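PDB 1BUN: Beta2-bungarotoxin, which acts as a snake presynaptic neurotoxin, probably joining phospholipase A2 activity to a Kunitz-type subunit thought to direct it to potassium channels. Local coordinates for residues Ala29-Gln34 with Leu52-Cys57; Arg21-Lys26 with Lys48-Cys53. All coordinates share one frame; numbering follows the deposited sequence.

Contact 1: Ala29-Gln34 with Leu52-Cys57; sequences AKRCVQ and LCRCEC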
loop_
_atom_site.group_PDB
_atom_site.type_symbol
_atom_site.label_atom_id
_atom_site.label_comp_id
_atom_site.label_asym_id
_atom_site.label_seq_id
_atom_site.Cartn_x
_atom_site.Cartn_y
_atom_site.Cartn_z
ATOM N N ALA B 29 -9.017 -22.190 -11.025
ATOM C CA ALA B 29 -8.493 -21.696 -12.296
ATOM C C ALA B 29 -7.454 -20.619 -12.086
ATOM O O ALA B 29 -6.917 -20.077 -13.049
ATOM C CB ALA B 29 -9.633 -21.156 -13.168
ATOM N N LYS B 30 -7.200 -20.306 -10.817
ATOM C CA LYS B 30 -6.231 -19.291 -10.419
ATOM C C LYS B 30 -6.330 -18.060 -11.319
ATOM O O LYS B 30 -5.318 -17.452 -11.687
ATOM C CB LYS B 30 -4.802 -19.872 -10.431
ATOM C CG LYS B 30 -4.643 -21.186 -9.650
ATOM C CD LYS B 30 -4.844 -21.032 -8.138
ATOM C CE LYS B 30 -3.537 -20.731 -7.390
ATOM N NZ LYS B 30 -2.908 -19.413 -7.737
ATOM N N ARG B 31 -7.557 -17.682 -11.643
ATOM C CA ARG B 31 -7.814 -16.538 -12.502
ATOM C C ARG B 31 -9.072 -15.814 -12.034
ATOM O O ARG B 31 -9.889 -16.355 -11.265
ATOM C CB ARG B 31 -8.121 -17.010 -13.920
ATOM C CG ARG B 31 -6.975 -17.211 -14.847
ATOM C CD ARG B 31 -7.511 -17.632 -16.217
ATOM N NE ARG B 31 -8.144 -18.952 -16.180
ATOM C CZ ARG B 31 -7.490 -20.103 -16.002
ATOM N NH1 ARG B 31 -6.170 -20.117 -15.852
ATOM N NH2 ARG B 31 -8.161 -21.244 -15.927
ATOM N N CYS B 32 -9.233 -14.595 -12.523
ATOM C CA CYS B 32 -10.428 -13.828 -12.259
ATOM C C CYS B 32 -11.191 -14.009 -13.555
ATOM O O CYS B 32 -10.586 -14.053 -14.621
ATOM C CB CYS B 32 -10.071 -12.373 -12.103
ATOM S SG CYS B 32 -9.240 -12.111 -10.538
ATOM N N VAL B 33 -12.491 -14.217 -13.496
ATOM C CA VAL B 33 -13.213 -14.355 -14.752
ATOM C C VAL B 33 -14.409 -13.431 -14.734
ATOM O O VAL B 33 -14.830 -13.009 -13.649
ATOM C CB VAL B 33 -13.610 -15.823 -15.050
ATOM C CG1 VAL B 33 -12.383 -16.638 -15.364
ATOM C CG2 VAL B 33 -14.312 -16.436 -13.882
ATOM N N GLN B 34 -14.888 -13.041 -15.917
ATOM C CA GLN B 34 -16.058 -12.162 -16.029
ATOM C C GLN B 34 -17.385 -12.893 -15.744
ATOM O O GLN B 34 -17.547 -14.063 -16.118
ATOM C CB GLN B 34 -16.117 -11.536 -17.421
ATOM C CG GLN B 34 -17.201 -10.444 -17.587
ATOM C CD GLN B 34 -17.110 -9.702 -18.940
ATOM O OE1 GLN B 34 -17.843 -8.726 -19.184
ATOM N NE2 GLN B 34 -16.215 -10.172 -19.824
ATOM N N LEU B 52 -8.061 -5.185 -10.594
ATOM C CA LEU B 52 -8.496 -5.049 -9.204
ATOM C C LEU B 52 -8.687 -6.443 -8.558
ATOM O O LEU B 52 -8.305 -6.698 -7.395
ATOM C CB LEU B 52 -9.819 -4.274 -9.178
ATOM C CG LEU B 52 -10.379 -4.040 -7.780
ATOM C CD1 LEU B 52 -9.416 -3.145 -7.011
ATOM C CD2 LEU B 52 -11.790 -3.457 -7.816
ATOM N N CYS B 53 -9.288 -7.343 -9.327
ATOM C CA CYS B 53 -9.538 -8.695 -8.873
ATOM C C CYS B 53 -8.240 -9.478 -8.652
ATOM O O CYS B 53 -8.113 -10.150 -7.628
ATOM C CB CYS B 53 -10.436 -9.433 -9.865
ATOM S SG CYS B 53 -10.657 -11.177 -9.445
ATOM N N ARG B 54 -7.273 -9.395 -9.568
ATOM C CA ARG B 54 -6.028 -10.138 -9.374
ATOM C C ARG B 54 -5.410 -9.586 -8.113
ATOM O O ARG B 54 -5.137 -10.305 -7.152
ATOM C CB ARG B 54 -5.054 -9.919 -10.518
ATOM C CG ARG B 54 -5.671 -9.893 -11.878
ATOM C CD ARG B 54 -4.640 -10.175 -12.908
ATOM N NE ARG B 54 -4.309 -11.594 -12.932
ATOM C CZ ARG B 54 -4.930 -12.485 -13.709
ATOM N NH1 ARG B 54 -5.924 -12.091 -14.525
ATOM N NH2 ARG B 54 -4.560 -13.772 -13.668
ATOM N N CYS B 55 -5.314 -8.264 -8.095
ATOM C CA CYS B 55 -4.762 -7.517 -6.980
ATOM C C CYS B 55 -5.250 -8.022 -5.638
ATOM O O CYS B 55 -4.458 -8.211 -4.718
ATOM C CB CYS B 55 -5.161 -6.057 -7.110
ATOM S SG CYS B 55 -4.256 -4.975 -5.978
ATOM N N GLU B 56 -6.559 -8.240 -5.545
ATOM C CA GLU B 56 -7.197 -8.669 -4.313
ATOM C C GLU B 56 -7.172 -10.154 -4.032
ATOM O O GLU B 56 -7.224 -10.553 -2.863
ATOM C CB GLU B 56 -8.668 -8.226 -4.298
ATOM C CG GLU B 56 -8.929 -6.756 -4.185
ATOM C CD GLU B 56 -9.098 -6.308 -2.756
ATOM O OE1 GLU B 56 -8.235 -6.625 -1.913
ATOM O OE2 GLU B 56 -10.086 -5.611 -2.470
ATOM N N CYS B 57 -7.073 -10.963 -5.086
ATOM C CA CYS B 57 -7.156 -12.411 -4.937
ATOM C C CYS B 57 -6.065 -13.320 -5.433
ATOM O O CYS B 57 -6.059 -14.504 -5.077
ATOM C CB CYS B 57 -8.445 -12.923 -5.577
ATOM S SG CYS B 57 -9.944 -12.152 -4.956
#

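Contact 2: Arg21-Lys26 with Lys48-Cys53; sequences RAFYYK and KSDHLC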
loop_
_atom_site.group_PDB
_atom_site.type_symbol
_atom_site.label_atom_id
_atom_site.label_comp_id
_atom_site.label_asym_id
_atom_site.label_seq_id
_atom_site.Cartn_x
_atom_site.Cartn_y
_atom_site.Cartn_z
ATOM N N ARG B 21 -21.354 -6.028 -15.516
ATOM C CA ARG B 21 -20.255 -6.967 -15.714
ATOM C C ARG B 21 -19.145 -6.749 -14.675
ATOM O O ARG B 21 -18.630 -5.636 -14.510
ATOM C CB ARG B 21 -19.688 -6.816 -17.115
ATOM C CG ARG B 21 -20.771 -6.891 -18.188
ATOM C CD ARG B 21 -20.767 -5.625 -19.040
ATOM N NE ARG B 21 -21.006 -4.437 -18.228
ATOM C CZ ARG B 21 -22.146 -3.755 -18.239
ATOM N NH1 ARG B 21 -23.149 -4.148 -19.027
ATOM N NH2 ARG B 21 -22.275 -2.676 -17.475
ATOM N N ALA B 22 -18.824 -7.800 -13.940
ATOM C CA ALA B 22 -17.792 -7.698 -12.952
ATOM C C ALA B 22 -16.954 -8.992 -13.019
ATOM O O ALA B 22 -17.221 -9.872 -13.839
ATOM C CB ALA B 22 -18.409 -7.463 -11.563
ATOM N N PHE B 23 -15.868 -9.049 -12.259
ATOM C CA PHE B 23 -15.032 -10.235 -12.265
ATOM C C PHE B 23 -15.000 -10.722 -10.869
ATOM O O PHE B 23 -15.191 -9.948 -9.926
ATOM C CB PHE B 23 -13.616 -9.940 -12.718
ATOM C CG PHE B 23 -13.544 -9.175 -14.003
ATOM C CD1 PHE B 23 -13.985 -7.871 -14.071
ATOM C CD2 PHE B 23 -13.050 -9.759 -15.133
ATOM C CE1 PHE B 23 -13.932 -7.175 -15.249
ATOM C CE2 PHE B 23 -12.998 -9.060 -16.300
ATOM C CZ PHE B 23 -13.442 -7.761 -16.358
ATOM N N TYR B 24 -14.840 -12.028 -10.758
ATOM C CA TYR B 24 -14.783 -12.697 -9.494
ATOM C C TYR B 24 -13.614 -13.641 -9.597
ATOM O O TYR B 24 -13.174 -13.958 -10.707
ATOM C CB TYR B 24 -16.055 -13.484 -9.300
ATOM C CG TYR B 24 -16.202 -14.681 -10.192
ATOM C CD1 TYR B 24 -16.668 -14.568 -11.495
ATOM C CD2 TYR B 24 -16.002 -15.944 -9.685
ATOM C CE1 TYR B 24 -16.947 -15.703 -12.242
ATOM C CE2 TYR B 24 -16.267 -17.061 -10.409
ATOM C CZ TYR B 24 -16.746 -16.948 -11.676
ATOM O OH TYR B 24 -17.094 -18.122 -12.309
ATOM N N TYR B 25 -13.113 -14.114 -8.468
ATOM C CA TYR B 25 -11.986 -15.020 -8.516
ATOM C C TYR B 25 -12.445 -16.466 -8.531
ATOM O O TYR B 25 -13.338 -16.852 -7.772
ATOM C CB TYR B 25 -11.036 -14.773 -7.332
ATOM C CG TYR B 25 -9.796 -15.634 -7.361
ATOM C CD1 TYR B 25 -8.822 -15.458 -8.339
ATOM C CD2 TYR B 25 -9.621 -16.653 -6.435
ATOM C CE1 TYR B 25 -7.700 -16.281 -8.395
ATOM C CE2 TYR B 25 -8.515 -17.470 -6.486
ATOM C CZ TYR B 25 -7.563 -17.279 -7.461
ATOM O OH TYR B 25 -6.455 -18.088 -7.466
ATOM N N LYS B 26 -11.875 -17.249 -9.438
ATOM C CA LYS B 26 -12.203 -18.651 -9.498
ATOM C C LYS B 26 -10.998 -19.452 -8.968
ATOM O O LYS B 26 -9.934 -19.497 -9.603
ATOM C CB LYS B 26 -12.552 -19.084 -10.920
ATOM C CG LYS B 26 -13.414 -20.323 -10.904
ATOM C CD LYS B 26 -13.588 -21.017 -12.243
ATOM C CE LYS B 26 -14.834 -21.932 -12.209
ATOM N NZ LYS B 26 -16.131 -21.141 -12.089
ATOM N N LYS B 48 -14.852 -4.424 -10.007
ATOM C CA LYS B 48 -15.042 -3.678 -11.248
ATOM C C LYS B 48 -14.162 -4.176 -12.373
ATOM O O LYS B 48 -14.519 -4.018 -13.525
ATOM C CB LYS B 48 -14.696 -2.198 -11.101
ATOM C CG LYS B 48 -15.022 -1.503 -9.793
ATOM C CD LYS B 48 -14.298 -0.134 -9.754
ATOM C CE LYS B 48 -14.413 0.548 -8.381
ATOM N NZ LYS B 48 -13.598 -0.121 -7.329
ATOM N N SER B 49 -12.983 -4.704 -12.069
ATOM C CA SER B 49 -12.109 -5.167 -13.136
ATOM C C SER B 49 -11.132 -6.273 -12.790
ATOM O O SER B 49 -10.925 -6.589 -11.622
ATOM C CB SER B 49 -11.356 -3.986 -13.748
ATOM O OG SER B 49 -10.484 -3.375 -12.815
ATOM N N ASP B 50 -10.578 -6.886 -13.832
ATOM C CA ASP B 50 -9.597 -7.969 -13.731
ATOM C C ASP B 50 -8.402 -7.558 -12.861
ATOM O O ASP B 50 -8.046 -8.249 -11.914
ATOM C CB ASP B 50 -9.093 -8.335 -15.141
ATOM C CG ASP B 50 -8.408 -9.700 -15.197
ATOM O OD1 ASP B 50 -8.726 -10.574 -14.372
ATOM O OD2 ASP B 50 -7.548 -9.921 -16.075
ATOM N N HIS B 51 -7.820 -6.404 -13.169
ATOM C CA HIS B 51 -6.669 -5.879 -12.443
ATOM C C HIS B 51 -6.944 -5.803 -10.950
ATOM O O HIS B 51 -6.148 -6.273 -10.144
ATOM C CB HIS B 51 -6.296 -4.491 -12.974
ATOM C CG HIS B 51 -4.901 -4.077 -12.638
ATOM N ND1 HIS B 51 -4.516 -3.591 -11.406
ATOM C CD2 HIS B 51 -3.764 -4.138 -13.382
ATOM C CE1 HIS B 51 -3.188 -3.385 -11.432
ATOM N NE2 HIS B 51 -2.679 -3.700 -12.611
ATOM N N LEU B 52 -8.061 -5.185 -10.594
ATOM C CA LEU B 52 -8.496 -5.049 -9.204
ATOM C C LEU B 52 -8.687 -6.443 -8.558
ATOM O O LEU B 52 -8.305 -6.698 -7.395
ATOM C CB LEU B 52 -9.819 -4.274 -9.178
ATOM C CG LEU B 52 -10.379 -4.040 -7.780
ATOM C CD1 LEU B 52 -9.416 -3.145 -7.011
ATOM C CD2 LEU B 52 -11.790 -3.457 -7.816
ATOM N N CYS B 53 -9.288 -7.343 -9.327
ATOM C CA CYS B 53 -9.538 -8.695 -8.873
ATOM C C CYS B 53 -8.240 -9.478 -8.652
ATOM O O CYS B 53 -8.113 -10.150 -7.628
ATOM C CB CYS B 53 -10.436 -9.433 -9.865
ATOM S SG CYS B 53 -10.657 -11.177 -9.445
HETATM O O HOH W 1 -16.658 -3.732 -15.071
#

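Contact 1: Ala29-Gln34 with Leu52-Cys57
A covalent bond carries this contact: Cys32 SG and Cys53 SG are joined at 2.0 Å, with a left-handed disulfide torsion of -87°. The two half-cystines reach the bond differently. On the strand, Cys32 SG lies beside its own backbone N and anti to the carbonyl carbon; on the helix, Cys53 SG is anti to the backbone N (chi1 174°). Both CB atoms point toward the opposite segment, so the bridge spans the closest pair of CA atoms, Cys32 CA and Cys53 CA, 6.2 Å apart. Apart from its partner cysteine, Cys32 SG also rests against the helix backbone, 3.5 Å from Arg54 N. In the Kunitz fold this disulfide pins the C-terminal helix across the twisted beta hairpin, and here the axes of strand 31-34 and helix 52-57 run at 144° with a closest approach of 8.2 Å. One turn further on, Cys57 makes the bond to Cys7 that ties the N-terminal arm to the same helix. The polar part is looser, with no hydrogen bond between the segments. Arg54 does not set out toward the strand, but its end comes nearer: NH2 stays 4.2 Å from Lys30 O, while Arg31 CG meets the edge of the guanidinium, 4.4 Å from Arg54 NH2. The stronger hold on Arg54 comes from Asp50, whose OD2 forms a salt bridge with NH1.

Contact 2: Arg21-Lys26 with Lys48-Cys53
A water is held by two hydrogen bonds, donating to Arg21 O at 2.8 Å and to Lys48 O at 2.7 Å, so it links the strand to the loop that leads into the helix; no direct hydrogen bond joins the two segments. Beside this bridge, the Phe23 ring lies against the start of the helix. CG is anti to the carbonyl carbon (chi1 -51°), which brings one ring face under Asp50 N, 3.5 Å above the ring plane and over its centre. Lys48 O sits at the ring's edge, 3.6 Å from Phe23 CE1, and Ser49 CA, from the N-cap residue, comes within 3.4 Å of Phe23 CD1. The Phe23 and Asp50 side chains cross at about a right angle, yet ring and carboxylate planes lie only 25° apart; Asp50 CB is 4.1 Å from Phe23 CE2. The carboxylate has its main polar partner, Arg54, outside the segment. Further along, Cys53 points its CB at the strand, where CB packs on Phe23 CB, and its SG approaches Tyr25 CB at 4.2 Å. Asn45 accepts from Tyr25 N, and Glu59 bonds Tyr25 OH. A hairpin strand that lays an aromatic ring against the first turn of the C-terminal helix, beside a disulfide, is the hairpin-helix packing of the BPTI/Kunitz fold.

Overall arrangement
Both contacts bring the helix 50-57 down onto the same two-stranded antiparallel sheet, contact 1 through strand 31-37 and contact 2 through its neighbour 20-26. Cys53 is shared, serving the covalent link of contact 1 and the apolar packing of contact 2. Both are partly buried: contact 1 has two buried half-cystines, contact 2 has Cys53 and Tyr25 buried and Phe23 partly exposed. Contact 1 depends on a single bond flanked by basic side chains that are exposed or partly so, whereas contact 2 spreads its larger interface over a ring face, backbone and a water. The strands are paired by probable hydrogen bonds, Val33 N to Tyr24 O among them, and Asp50 of contact 2 packs on Cys32 of contact 1.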